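Long-range contacts in Exo-arabinanase (Penicillium chrysogenum, PDB 3A72), which hydrolyses arabinan as an exo-acting glycosyl hydrolase, probably releasing arabinobiose from the chain ends: residues Y25-L31 with Q82-S87; T315-R319 with L329-S333; T99-G104 with I116-Q122; V9-S13 with A38-N42; E151-L155 with M207-T211. Numbering follows the deposited sequence.

Interaction 1. Residues Y25-L31 with Q82-S87; sequences YPRNEQL and QPFLYS. With AHR (alpha-L-arabinofuranose), chain B.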
# COMPACT_ATOMS: atom_id res chain seq x y z
N TYR A 25 -6.57 -5.57 3.75
CA TYR A 25 -5.85 -4.47 3.15
C TYR A 25 -5.29 -3.52 4.21
O TYR A 25 -5.75 -2.38 4.38
CB TYR A 25 -6.70 -3.74 2.12
CG TYR A 25 -5.91 -3.02 1.04
CD1 TYR A 25 -5.85 -3.55 -0.25
CD2 TYR A 25 -5.20 -1.84 1.30
CE1 TYR A 25 -5.11 -2.93 -1.27
CE2 TYR A 25 -4.47 -1.21 0.28
CZ TYR A 25 -4.44 -1.76 -0.97
OH TYR A 25 -3.75 -1.15 -2.01
N PRO A 26 -4.29 -3.97 4.98
CA PRO A 26 -3.75 -3.14 6.06
C PRO A 26 -2.92 -2.03 5.49
O PRO A 26 -2.09 -2.26 4.59
CB PRO A 26 -2.84 -4.12 6.81
CG PRO A 26 -2.35 -5.05 5.72
CD PRO A 26 -3.55 -5.24 4.83
N ARG A 27 -3.02 -0.84 6.05
CA ARG A 27 -2.08 0.26 5.78
C ARG A 27 -1.82 0.96 7.11
O ARG A 27 -2.63 0.96 8.02
CB ARG A 27 -2.58 1.21 4.70
CG ARG A 27 -2.59 0.58 3.30
CD ARG A 27 -1.19 0.39 2.77
NE ARG A 27 -1.12 -0.11 1.40
CZ ARG A 27 -1.00 -1.41 1.08
NH1 ARG A 27 -1.01 -2.37 1.98
NH2 ARG A 27 -0.86 -1.71 -0.21
N ASN A 28 -0.66 1.65 7.19
CA ASN A 28 -0.28 2.31 8.41
C ASN A 28 0.57 3.54 8.08
O ASN A 28 1.02 3.74 6.95
CB ASN A 28 0.38 1.32 9.37
CG ASN A 28 1.55 0.67 8.71
OD1 ASN A 28 2.52 1.30 8.28
ND2 ASN A 28 1.58 -0.60 8.56
N GLU A 29 0.81 4.34 9.10
CA GLU A 29 1.71 5.48 9.01
C GLU A 29 2.35 5.69 10.37
O GLU A 29 1.75 5.37 11.39
CB GLU A 29 1.00 6.74 8.52
CG GLU A 29 1.81 8.00 8.32
CD GLU A 29 2.93 7.83 7.33
OE1 GLU A 29 3.02 8.43 6.21
OE2 GLU A 29 3.88 7.13 7.74
N GLN A 30 3.55 6.24 10.39
CA GLN A 30 4.19 6.71 11.60
C GLN A 30 4.28 8.24 11.49
O GLN A 30 4.81 8.77 10.53
CB GLN A 30 5.58 6.11 11.82
CG GLN A 30 6.15 6.60 13.13
CD GLN A 30 7.49 6.00 13.46
OE1 GLN A 30 8.38 5.82 12.61
NE2 GLN A 30 7.68 5.64 14.73
N LEU A 31 3.72 8.92 12.47
CA LEU A 31 3.75 10.37 12.51
C LEU A 31 5.12 10.82 13.00
O LEU A 31 5.88 10.05 13.61
CB LEU A 31 2.64 10.88 13.42
CG LEU A 31 1.24 10.42 13.07
CD1 LEU A 31 0.26 11.21 13.92
CD2 LEU A 31 0.91 10.57 11.59
N GLN A 82 -9.10 -0.25 -0.26
CA GLN A 82 -7.76 0.20 -0.60
C GLN A 82 -7.39 1.58 -0.04
O GLN A 82 -6.98 2.47 -0.74
CB GLN A 82 -7.58 0.16 -2.13
CG GLN A 82 -7.75 -1.26 -2.66
CD GLN A 82 -8.54 -1.40 -3.93
OE1 GLN A 82 -8.65 -0.45 -4.73
NE2 GLN A 82 -9.06 -2.59 -4.17
N PRO A 83 -7.47 1.71 1.30
CA PRO A 83 -7.00 2.95 1.93
C PRO A 83 -5.50 3.07 1.80
O PRO A 83 -4.75 2.12 1.50
CB PRO A 83 -7.40 2.75 3.40
CG PRO A 83 -7.30 1.26 3.60
CD PRO A 83 -7.83 0.70 2.29
N PHE A 84 -5.00 4.27 2.09
CA PHE A 84 -3.56 4.56 2.16
C PHE A 84 -3.39 5.79 3.01
O PHE A 84 -3.96 6.84 2.70
CB PHE A 84 -2.94 4.80 0.75
CG PHE A 84 -1.44 4.83 0.85
CD1 PHE A 84 -0.75 3.66 0.92
CD2 PHE A 84 -0.73 6.01 0.95
CE1 PHE A 84 0.60 3.60 1.09
CE2 PHE A 84 0.64 5.98 1.11
CZ PHE A 84 1.32 4.80 1.18
N LEU A 85 -2.59 5.71 4.07
CA LEU A 85 -2.25 6.82 4.95
C LEU A 85 -0.91 7.43 4.56
O LEU A 85 0.04 6.69 4.29
CB LEU A 85 -2.21 6.38 6.40
CG LEU A 85 -3.56 6.12 7.04
CD1 LEU A 85 -3.35 5.33 8.33
CD2 LEU A 85 -4.27 7.43 7.33
N TYR A 86 -0.82 8.77 4.60
CA TYR A 86 0.46 9.41 4.26
C TYR A 86 0.62 10.75 4.99
O TYR A 86 -0.18 11.67 4.77
CB TYR A 86 0.54 9.68 2.77
CG TYR A 86 1.89 10.11 2.28
CD1 TYR A 86 3.04 9.38 2.57
CD2 TYR A 86 2.06 11.27 1.53
CE1 TYR A 86 4.29 9.77 2.14
CE2 TYR A 86 3.32 11.67 1.06
CZ TYR A 86 4.40 10.92 1.36
OH TYR A 86 5.65 11.33 0.87
N SER A 87 1.60 10.83 5.84
CA SER A 87 1.97 12.09 6.53
C SER A 87 2.87 12.86 5.58
O SER A 87 3.95 12.39 5.21
CB SER A 87 2.66 11.76 7.84
OG SER A 87 3.06 12.94 8.51
O5 AHR B . -8.97 -4.57 -2.02
C5 AHR B . -10.19 -5.34 -2.19
C4 AHR B . -9.99 -6.32 -3.32
O4 AHR B . -9.81 -5.56 -4.56
C3 AHR B . -11.25 -7.12 -3.61
O3 AHR B . -11.36 -8.28 -2.77
C2 AHR B . -10.98 -7.56 -5.07
O2 AHR B . -12.19 -7.83 -5.80
C1 AHR B . -10.26 -6.34 -5.66
O HOH W 1 -4.13 1.47 -1.52
O HOH W 2 -0.33 3.83 4.41
O HOH W 3 2.85 6.39 4.31
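Strands 25-30 and 82-87 run side by side in nearly the same direction, at 7° to each other, with their axes 5.9 Å apart at closest approach. That is wider than neighbours in one sheet, and no backbone-to-backbone hydrogen bond joins them. The first strand is the innermost of one blade and the second the innermost of the next. Water bridges part of the gap: one molecule lies 2.9 Å from both Asn28 O and Leu85 O, placed to donate to either, though it has more acceptors in reach than protons. Another donates to Leu85 O at 2.8 Å and, weakly, to Glu29 OE1 at 2.8 Å. The one direct hydrogen bond runs from Ser87 N to Glu29 OE1, 2.8 Å and nearly straight. The other carboxylate oxygen of Glu29 pairs with Arg319. Glu29 CB also packs on Leu85 CB at 3.9 Å. Nearer the start of the strands, Arg27 CG lies 3.2 Å from Pro83 O, and Arg27 CD lies 3.8 Å from Phe84 CD1. Tyr25 lies flat against Gln82: Gln82 CA sits 3.7 Å from the Tyr25 ring centroid, a CH-pi contact over the face. From there Gln82 NE2 donates to O5 of the arabinofuranose of chain B at 2.9 Å. Such radial packing of blades round a central axis is typical of a beta-propeller, here with the sugar pocket at the N-terminal ends of these segments.

Interaction 2. Residues T315-R319 with L329-S333; sequences TRALR and LVVNS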
# COMPACT_ATOMS: atom_id res chain seq x y z
N THR A 315 -1.63 -8.06 0.69
CA THR A 315 -0.96 -6.77 0.75
C THR A 315 -0.48 -6.39 2.16
O THR A 315 -0.58 -5.26 2.62
CB THR A 315 -1.81 -5.68 0.05
OG1 THR A 315 -0.94 -4.54 -0.22
CG2 THR A 315 -3.02 -5.19 0.77
N ARG A 316 0.12 -7.39 2.82
CA ARG A 316 0.71 -7.19 4.14
C ARG A 316 1.64 -6.00 4.10
O ARG A 316 2.47 -5.87 3.20
CB ARG A 316 1.42 -8.49 4.56
CG ARG A 316 1.91 -8.49 5.99
CD ARG A 316 2.47 -9.83 6.41
NE ARG A 316 3.70 -10.10 5.66
CZ ARG A 316 4.50 -11.12 5.91
NH1 ARG A 316 4.27 -11.95 6.92
NH2 ARG A 316 5.59 -11.34 5.16
N ALA A 317 1.48 -5.11 5.09
CA ALA A 317 2.12 -3.80 5.07
C ALA A 317 3.33 -3.78 5.96
O ALA A 317 3.36 -4.33 7.06
CB ALA A 317 1.13 -2.73 5.51
N LEU A 318 4.41 -3.14 5.48
CA LEU A 318 5.67 -3.01 6.20
C LEU A 318 5.91 -1.53 6.51
O LEU A 318 5.58 -0.64 5.71
CB LEU A 318 6.84 -3.50 5.35
CG LEU A 318 6.77 -4.93 4.83
CD1 LEU A 318 7.99 -5.24 3.99
CD2 LEU A 318 6.63 -5.90 5.99
N ARG A 319 6.61 -1.26 7.61
CA ARG A 319 7.06 0.09 7.91
C ARG A 319 8.34 0.02 8.75
O ARG A 319 8.37 -0.62 9.79
CB ARG A 319 6.02 0.91 8.60
CG ARG A 319 6.46 2.34 8.83
CD ARG A 319 5.33 3.29 9.19
NE ARG A 319 4.41 3.43 8.07
CZ ARG A 319 4.65 4.16 6.96
NH1 ARG A 319 5.75 4.86 6.83
NH2 ARG A 319 3.75 4.16 6.02
N LEU A 329 11.13 -2.85 12.51
CA LEU A 329 10.23 -3.06 11.40
C LEU A 329 8.83 -3.50 11.86
O LEU A 329 8.71 -4.54 12.54
CB LEU A 329 10.79 -4.17 10.51
CG LEU A 329 9.95 -4.52 9.26
CD1 LEU A 329 9.98 -3.41 8.24
CD2 LEU A 329 10.43 -5.84 8.68
N VAL A 330 7.81 -2.78 11.48
CA VAL A 330 6.41 -3.18 11.61
C VAL A 330 6.03 -4.05 10.44
O VAL A 330 6.32 -3.73 9.27
CB VAL A 330 5.54 -1.92 11.63
CG1 VAL A 330 4.10 -2.17 11.26
CG2 VAL A 330 5.61 -1.24 13.00
N VAL A 331 5.36 -5.17 10.76
CA VAL A 331 4.80 -6.09 9.79
C VAL A 331 3.32 -6.27 10.17
O VAL A 331 3.02 -6.80 11.24
CB VAL A 331 5.54 -7.45 9.74
CG1 VAL A 331 5.02 -8.25 8.57
CG2 VAL A 331 7.03 -7.26 9.71
N ASN A 332 2.41 -5.78 9.33
CA ASN A 332 1.00 -5.57 9.71
C ASN A 332 0.10 -6.27 8.73
O ASN A 332 0.11 -5.92 7.52
CB ASN A 332 0.77 -4.07 9.71
CG ASN A 332 -0.62 -3.54 9.86
OD1 ASN A 332 -1.60 -4.19 10.40
ND2 ASN A 332 -0.85 -2.40 9.40
N SER A 333 -0.66 -7.26 9.17
CA SER A 333 -1.62 -7.96 8.34
C SER A 333 -3.05 -7.59 8.73
O SER A 333 -3.35 -7.32 9.90
CB SER A 333 -1.45 -9.50 8.50
OG SER A 333 -2.35 -10.17 7.63
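Leu329 opens the second segment, which runs antiparallel to strand 317-319 at 164°, axes 4.7 Å apart. Its CA makes a CA-H...O contact with Arg319 O at 3.5 Å, and its CD1 touches Leu318 CB at 4.3 Å. Val330 forms a hydrogen-bonded pair with Arg319: Val330 N donates to Arg319 O at 2.8 Å, and Arg319 N to Val330 O at 3.0 Å. The carbonyl Val330 O also receives a short CA-H...O contact from Leu318 CA at 3.2 Å. Val331 and Leu318 form the non-hydrogen-bonded pair between the two hydrogen-bonded ones. Their side chains share a face, with Val331 CG1 3.8 Å from Leu318 CD2. Val331 CG1 also lies over one face of the Arg316 guanidinium, 3.7 Å from Arg316 NE. The polar end of Arg316 is held by Gly290 and Ser285. Asn332 repeats the paired pattern with Ala317: Asn332 N to Ala317 O and Ala317 N to Asn332 O are both 2.9 Å. At Ser333 the contact fades, with Ser333 CB 4.3 Å from Arg316 CG. Strand 317-320 is the innermost of the four strands of its blade, followed outward by 328-333, 344-350 and 6-10. The face with Leu318 and Val331 lies toward strand 292-295. The face with Ala317 and Asn332 packs on strand 23-30, where Arg319 binds Asn28 and Glu29.

Interaction 3. Residues T99-G104 with I116-Q122; sequences TLLLAG and IVLYASQ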
# COMPACT_ATOMS: atom_id res chain seq x y z
N THR A 99 0.59 17.53 7.48
CA THR A 99 -0.77 17.19 7.12
C THR A 99 -0.85 15.68 6.93
O THR A 99 -0.01 15.10 6.25
CB THR A 99 -1.17 17.88 5.81
OG1 THR A 99 -1.14 19.32 5.96
CG2 THR A 99 -2.56 17.49 5.37
N LEU A 100 -1.86 15.03 7.47
CA LEU A 100 -2.06 13.61 7.36
C LEU A 100 -3.11 13.35 6.30
O LEU A 100 -4.24 13.85 6.42
CB LEU A 100 -2.45 13.01 8.69
CG LEU A 100 -2.72 11.49 8.65
CD1 LEU A 100 -1.48 10.67 8.33
CD2 LEU A 100 -3.33 11.07 9.99
N LEU A 101 -2.77 12.59 5.28
CA LEU A 101 -3.66 12.28 4.19
C LEU A 101 -4.14 10.83 4.26
O LEU A 101 -3.42 9.94 4.69
CB LEU A 101 -2.98 12.51 2.84
CG LEU A 101 -2.42 13.91 2.64
CD1 LEU A 101 -1.66 14.00 1.33
CD2 LEU A 101 -3.55 14.94 2.69
N LEU A 102 -5.35 10.64 3.78
CA LEU A 102 -5.87 9.30 3.48
C LEU A 102 -6.38 9.34 2.05
O LEU A 102 -7.25 10.19 1.73
CB LEU A 102 -6.96 8.82 4.44
CG LEU A 102 -7.50 7.43 4.10
CD1 LEU A 102 -7.81 6.61 5.31
CD2 LEU A 102 -8.73 7.48 3.21
N ALA A 103 -5.90 8.44 1.21
CA ALA A 103 -6.52 8.16 -0.07
C ALA A 103 -7.23 6.82 0.04
O ALA A 103 -6.78 5.92 0.75
CB ALA A 103 -5.52 8.13 -1.19
N GLY A 104 -8.32 6.62 -0.69
CA GLY A 104 -8.98 5.35 -0.70
C GLY A 104 -10.16 5.37 -1.63
O GLY A 104 -10.50 6.46 -2.15
N ILE A 116 -11.22 7.01 -6.30
CA ILE A 116 -10.12 7.25 -5.36
C ILE A 116 -10.20 8.69 -4.95
O ILE A 116 -10.01 9.61 -5.78
CB ILE A 116 -8.76 6.90 -5.97
CG1 ILE A 116 -8.68 5.43 -6.34
CG2 ILE A 116 -7.66 7.30 -5.00
CD1 ILE A 116 -7.46 5.08 -7.17
N VAL A 117 -10.50 8.89 -3.67
CA VAL A 117 -10.70 10.21 -3.05
C VAL A 117 -9.58 10.45 -2.03
O VAL A 117 -8.96 9.52 -1.52
CB VAL A 117 -12.08 10.31 -2.43
CG1 VAL A 117 -13.16 10.28 -3.51
CG2 VAL A 117 -12.33 9.29 -1.33
N LEU A 118 -9.36 11.72 -1.76
CA LEU A 118 -8.33 12.22 -0.86
C LEU A 118 -8.97 13.03 0.27
O LEU A 118 -9.67 14.00 0.00
CB LEU A 118 -7.29 13.08 -1.62
CG LEU A 118 -6.07 13.47 -0.81
CD1 LEU A 118 -5.20 12.30 -0.52
CD2 LEU A 118 -5.32 14.57 -1.56
N TYR A 119 -8.69 12.62 1.51
CA TYR A 119 -9.08 13.28 2.74
C TYR A 119 -7.81 13.75 3.46
O TYR A 119 -6.74 13.17 3.35
CB TYR A 119 -9.86 12.29 3.66
CG TYR A 119 -11.32 12.22 3.25
CD1 TYR A 119 -12.28 12.89 3.97
CD2 TYR A 119 -11.75 11.53 2.13
CE1 TYR A 119 -13.61 12.86 3.62
CE2 TYR A 119 -13.06 11.50 1.72
CZ TYR A 119 -14.00 12.17 2.47
OH TYR A 119 -15.31 12.15 2.01
N ALA A 120 -7.95 14.83 4.25
CA ALA A 120 -6.84 15.38 5.01
C ALA A 120 -7.26 15.65 6.44
O ALA A 120 -8.40 16.05 6.74
CB ALA A 120 -6.36 16.67 4.39
N SER A 121 -6.29 15.48 7.33
CA SER A 121 -6.40 15.80 8.72
C SER A 121 -5.26 16.71 9.14
O SER A 121 -4.08 16.44 8.80
CB SER A 121 -6.31 14.51 9.58
OG SER A 121 -6.22 14.83 10.96
N GLN A 122 -5.58 17.79 9.84
CA GLN A 122 -4.60 18.72 10.33
C GLN A 122 -4.28 18.50 11.79
O GLN A 122 -3.44 19.26 12.32
CB GLN A 122 -5.09 20.15 10.11
CG GLN A 122 -5.52 20.47 8.73
CD GLN A 122 -4.48 20.27 7.67
OE1 GLN A 122 -3.23 20.26 7.83
NE2 GLN A 122 -5.01 20.14 6.47
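This is the antiparallel pairing of a beta hairpin, the two middle strands of a four-stranded propeller blade. Strands 100-104 and 116-121 have axes 4.7 Å apart at closest approach, with N-to-C directions at 159°. Three hydrogen-bonded pairs hold them. Leu100 N donates to Ser121 O at 2.9 Å and Ser121 N to Leu100 O at 2.8 Å. Leu102 N donates to Tyr119 O at 2.9 Å, and Tyr119 N returns a nearly straight bond to Leu102 O at 2.8 Å. Gly104 N reaches Val117 O at 3.1 Å, and Val117 N reaches Gly104 O at 2.9 Å. The non-hydrogen-bonded pairs between them come closer, with CA-CA 4.5 Å for both Leu101-Ala120 and Ala103-Leu118. There CA-H...O contacts fill in, the shortest from Ala103 CA to Val117 O at 3.1 Å. Leu101, Ala103, Leu118 and Ala120 share one face. On it Leu101 CD2 touches Ala120 CB at 3.7 Å, and Leu118 CD1 lies 4.0 Å from Leu101 CB and 4.2 Å from Ala103 CB. This face turns to the next blade, where Ala103 meets Pro152 and Leu154. Leu100, Leu102, Tyr119 and Ser121 point to the other face, where Tyr119 OH bonds to Thr73. The chemistry implies a division of roles: regular backbone hydrogen bonds fix the register, and small and branched apolar side chains form a surface for blade-to-blade packing.

Interaction 4. Residues V9-S13 with A38-N42; sequences VTIFS and ATWEN. With AHR (alpha-L-arabinofuranose), chain B.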
# COMPACT_ATOMS: atom_id res chain seq x y z
N VAL A 9 0.42 -8.95 17.75
CA VAL A 9 -0.44 -8.11 18.59
C VAL A 9 -1.73 -7.83 17.84
O VAL A 9 -1.70 -7.44 16.68
CB VAL A 9 0.24 -6.82 18.96
CG1 VAL A 9 -0.66 -5.91 19.74
CG2 VAL A 9 1.53 -7.08 19.73
N THR A 10 -2.87 -8.00 18.50
CA THR A 10 -4.15 -7.67 17.88
C THR A 10 -4.43 -6.18 17.90
O THR A 10 -4.46 -5.55 18.96
CB THR A 10 -5.29 -8.31 18.63
OG1 THR A 10 -5.07 -9.65 18.76
CG2 THR A 10 -6.60 -8.17 17.87
N ILE A 11 -4.62 -5.61 16.73
CA ILE A 11 -5.09 -4.25 16.62
C ILE A 11 -6.61 -4.21 16.66
O ILE A 11 -7.21 -3.40 17.37
CB ILE A 11 -4.58 -3.57 15.31
CG1 ILE A 11 -3.05 -3.59 15.26
CG2 ILE A 11 -5.17 -2.18 15.20
CD1 ILE A 11 -2.44 -2.87 14.08
N PHE A 12 -7.25 -5.10 15.88
CA PHE A 12 -8.70 -5.17 15.80
C PHE A 12 -9.14 -6.57 15.43
O PHE A 12 -8.66 -7.13 14.42
CB PHE A 12 -9.22 -4.19 14.73
CG PHE A 12 -10.71 -4.22 14.49
CD1 PHE A 12 -11.60 -3.92 15.47
CD2 PHE A 12 -11.20 -4.55 13.24
CE1 PHE A 12 -12.95 -3.88 15.25
CE2 PHE A 12 -12.55 -4.52 12.99
CZ PHE A 12 -13.43 -4.19 13.98
N SER A 13 -10.04 -7.14 16.21
CA SER A 13 -10.68 -8.40 15.91
C SER A 13 -12.12 -8.12 15.56
O SER A 13 -12.88 -7.63 16.43
CB SER A 13 -10.61 -9.39 17.09
OG SER A 13 -11.00 -10.73 16.70
N ALA A 38 -3.02 2.95 12.12
CA ALA A 38 -3.36 1.81 11.29
C ALA A 38 -4.80 1.97 10.79
O ALA A 38 -5.68 2.47 11.49
CB ALA A 38 -3.23 0.51 12.06
N THR A 39 -5.03 1.50 9.57
CA THR A 39 -6.35 1.41 8.97
C THR A 39 -6.42 0.18 8.08
O THR A 39 -5.43 -0.57 7.89
CB THR A 39 -6.67 2.70 8.19
OG1 THR A 39 -8.06 2.72 7.85
CG2 THR A 39 -5.89 2.81 6.91
N TRP A 40 -7.60 -0.10 7.54
CA TRP A 40 -7.92 -1.28 6.78
C TRP A 40 -9.30 -1.10 6.17
O TRP A 40 -10.07 -0.25 6.59
CB TRP A 40 -7.88 -2.55 7.67
CG TRP A 40 -8.76 -2.47 8.87
CD1 TRP A 40 -10.07 -2.81 8.96
CD2 TRP A 40 -8.38 -1.97 10.16
NE1 TRP A 40 -10.47 -2.55 10.25
CE2 TRP A 40 -9.51 -2.05 11.02
CE3 TRP A 40 -7.19 -1.50 10.74
CZ2 TRP A 40 -9.51 -1.66 12.34
CZ3 TRP A 40 -7.18 -1.11 12.07
CH2 TRP A 40 -8.32 -1.22 12.86
N GLU A 41 -9.60 -1.92 5.18
CA GLU A 41 -10.95 -2.11 4.68
C GLU A 41 -11.78 -2.80 5.75
O GLU A 41 -11.41 -3.88 6.25
CB GLU A 41 -10.96 -3.00 3.44
CG GLU A 41 -10.19 -2.43 2.25
CD GLU A 41 -10.01 -3.37 1.08
OE1 GLU A 41 -10.44 -4.55 1.18
OE2 GLU A 41 -9.37 -2.94 0.07
N ASN A 42 -12.88 -2.16 6.14
CA ASN A 42 -13.68 -2.54 7.31
C ASN A 42 -15.07 -2.89 6.83
O ASN A 42 -15.87 -1.99 6.46
CB ASN A 42 -13.63 -1.36 8.28
CG ASN A 42 -14.20 -1.66 9.65
OD1 ASN A 42 -15.33 -1.16 10.04
ND2 ASN A 42 -13.56 -2.40 10.40
O5 AHR B . -8.97 -4.57 -2.02
C5 AHR B . -10.19 -5.34 -2.19
C4 AHR B . -9.99 -6.32 -3.32
O4 AHR B . -9.81 -5.56 -4.56
C3 AHR B . -11.25 -7.12 -3.61
O3 AHR B . -11.36 -8.28 -2.77
C2 AHR B . -10.98 -7.56 -5.07
O2 AHR B . -12.19 -7.83 -5.80
C1 AHR B . -10.26 -6.34 -5.66
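Two aromatic rings lie nearly parallel here yet hardly overlap. The Phe12 ring and the six-membered ring of Trp40 are tilted by only 18°, but their centroids are 5.3 Å apart because the rings are slid sideways. Their closest atoms, Phe12 CD2 and Trp40 CZ2, are 3.5 Å apart. No hydrogen bond crosses between the segments, and the backbones stay well apart, with Ile11 CA and Ala38 CA 8.3 Å from each other. The contact is therefore made by side chains. Ile11 uses two of its methyl groups: CD1 meets Ala38 CB at 4.0 Å, and CG2 meets Trp40 CZ3 at 3.9 Å. Asn42 adds to the end of the patch beside Phe12. The chain turns a corner at Ile11. Ile11 and Phe12 both face Val344 in a classic beta bulge, and both side chains point toward strand 38-42. On that strand Ala38 and Trp40 point toward Ile11 and Phe12. Glu41 instead belongs to the sugar pocket, and its OE2 accepts a hydrogen bond from O5 of the arabinofuranose of chain B at 2.7 Å. Strand 6-10 is an outermost strand of its sheet, next to strand 344-350. Strand 36-42 lies between strands 23-30 and 52-57 in the following blade. Ile11 also touches Tyr55 of strand 52-57, and the Trp40 ring meets that same tyrosine, so the apolar seam continues along this blade.

Interaction 5. Residues E151-L155 with M207-T211; sequences EPFLL and MPVVT. With AHR (alpha-L-arabinofuranose), chain C.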
# COMPACT_ATOMS: atom_id res chain seq x y z
N GLU A 151 -6.24 0.92 -5.60
CA GLU A 151 -4.93 0.72 -4.92
C GLU A 151 -4.01 1.95 -4.96
O GLU A 151 -2.85 1.85 -5.39
CB GLU A 151 -4.24 -0.51 -5.46
CG GLU A 151 -5.02 -1.81 -5.22
CD GLU A 151 -4.93 -2.82 -6.31
OE1 GLU A 151 -4.31 -2.64 -7.36
OE2 GLU A 151 -5.55 -3.96 -6.13
N PRO A 152 -4.43 3.08 -4.43
CA PRO A 152 -3.56 4.25 -4.40
C PRO A 152 -2.32 4.06 -3.50
O PRO A 152 -2.39 3.43 -2.42
CB PRO A 152 -4.42 5.36 -3.82
CG PRO A 152 -5.45 4.63 -2.99
CD PRO A 152 -5.76 3.38 -3.80
N PHE A 153 -1.24 4.67 -3.93
CA PHE A 153 -0.00 4.79 -3.16
C PHE A 153 0.48 6.23 -3.31
O PHE A 153 0.59 6.70 -4.45
CB PHE A 153 1.07 3.79 -3.65
CG PHE A 153 2.30 3.79 -2.75
CD1 PHE A 153 2.37 2.91 -1.69
CD2 PHE A 153 3.32 4.70 -2.95
CE1 PHE A 153 3.43 2.97 -0.81
CE2 PHE A 153 4.38 4.77 -2.06
CZ PHE A 153 4.42 3.92 -1.00
N LEU A 154 0.72 6.92 -2.22
CA LEU A 154 1.07 8.34 -2.22
C LEU A 154 2.55 8.56 -1.90
O LEU A 154 3.08 7.92 -1.00
CB LEU A 154 0.24 9.12 -1.19
CG LEU A 154 -1.28 9.09 -1.38
CD1 LEU A 154 -1.99 9.83 -0.27
CD2 LEU A 154 -1.71 9.67 -2.73
N LEU A 155 3.17 9.50 -2.61
CA LEU A 155 4.57 9.85 -2.40
C LEU A 155 4.76 11.31 -2.77
O LEU A 155 4.35 11.71 -3.89
CB LEU A 155 5.45 8.96 -3.24
CG LEU A 155 6.98 9.20 -3.17
CD1 LEU A 155 7.76 7.89 -3.15
CD2 LEU A 155 7.43 10.06 -4.29
N MET A 207 -0.83 -3.13 -8.26
CA MET A 207 -0.51 -2.96 -6.87
C MET A 207 0.84 -2.30 -6.65
O MET A 207 1.75 -2.85 -6.05
CB MET A 207 -0.59 -4.29 -6.11
CG MET A 207 -1.93 -5.01 -6.36
SD MET A 207 -2.30 -6.36 -5.22
CE MET A 207 -2.88 -5.41 -3.80
N PRO A 208 0.99 -1.03 -7.11
CA PRO A 208 2.29 -0.37 -7.03
C PRO A 208 2.61 0.11 -5.64
O PRO A 208 1.78 0.78 -4.98
CB PRO A 208 2.12 0.82 -8.00
CG PRO A 208 0.63 1.15 -7.91
CD PRO A 208 -0.05 -0.19 -7.75
N VAL A 209 3.85 -0.15 -5.20
CA VAL A 209 4.34 0.35 -3.94
C VAL A 209 5.77 0.87 -4.19
O VAL A 209 6.54 0.21 -4.89
CB VAL A 209 4.29 -0.71 -2.83
CG1 VAL A 209 4.99 -0.25 -1.55
CG2 VAL A 209 2.85 -1.13 -2.54
N VAL A 210 6.13 2.02 -3.62
CA VAL A 210 7.43 2.65 -3.93
C VAL A 210 8.16 2.91 -2.63
O VAL A 210 7.56 3.32 -1.62
CB VAL A 210 7.22 3.95 -4.70
CG1 VAL A 210 8.55 4.59 -5.06
CG2 VAL A 210 6.42 3.72 -5.95
N THR A 211 9.47 2.75 -2.65
CA THR A 211 10.34 3.22 -1.56
C THR A 211 11.56 3.89 -2.17
O THR A 211 12.18 3.38 -3.11
CB THR A 211 10.67 2.09 -0.58
OG1 THR A 211 11.31 2.66 0.59
CG2 THR A 211 11.60 1.03 -1.09
O5 AHR C . -9.16 -6.83 -6.41
C5 AHR C . -8.49 -5.79 -7.19
C4 AHR C . -7.34 -6.41 -7.92
O4 AHR C . -6.35 -6.78 -6.94
C3 AHR C . -6.64 -5.45 -8.87
O3 AHR C . -7.27 -5.52 -10.17
C2 AHR C . -5.19 -5.99 -8.88
O2 AHR C . -4.21 -4.97 -9.06
C1 AHR C . -5.05 -6.72 -7.55
O1 AHR C . -4.68 -8.11 -7.77
O HOH W 4 -0.73 0.36 -4.25
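Phe153 lays one face of its ring over the backbone of strand 207-211. Val209 CA stands 4.2 Å from the ring centroid, 19° off the normal, as a CH-pi contact. Phe153 CE1 touches Val209 CG1 at 3.7 Å, and Phe153 CE2 lies 4.0 Å from Val210 CB. Farther along, Leu155 CD1 meets Val210 CG1 at 3.9 Å. The strands run almost parallel, at 13°, with their axes 7.0 Å apart at closest approach, and no direct hydrogen bond joins them. A water links them instead, donating to Glu151 O at 2.8 Å and to Pro208 O at 2.6 Å. At the pocket end Glu151 OE1 lies 3.5 Å from Met207 CG and 2.9 Å from O2 of the arabinofuranose of chain C, and is also hydrogen-bonded to Ser166. Strands 149-157 and 204-212 each edge a four-stranded sheet, paired with strands 160-167 and 218-225. Phe153 also meets Phe84 of the preceding blade and Tyr269 of strand 269-273.

Overall arrangement
The six four-stranded sheets fit a six-bladed beta-propeller. Interactions 1 and 5 join the inner strands of successive blades near its centre, their centres about 11 Å apart, and meet through Phe84 with Phe153 and Gln82 with Glu151. Interaction 3 lies within the blade of strand 82-87, its centre about 10 Å from that of interaction 1. Interaction 2 lies within the last blade, whose strand 6-10 comes from the chain start. That blade therefore closes the ring, and interaction 4 packs it against the first. Interactions 1 and 4 cross along the chain; interactions 3, 5 and 2 then follow in series. Interactions 1, 4 and 5 supply residues to the arabinose pocket.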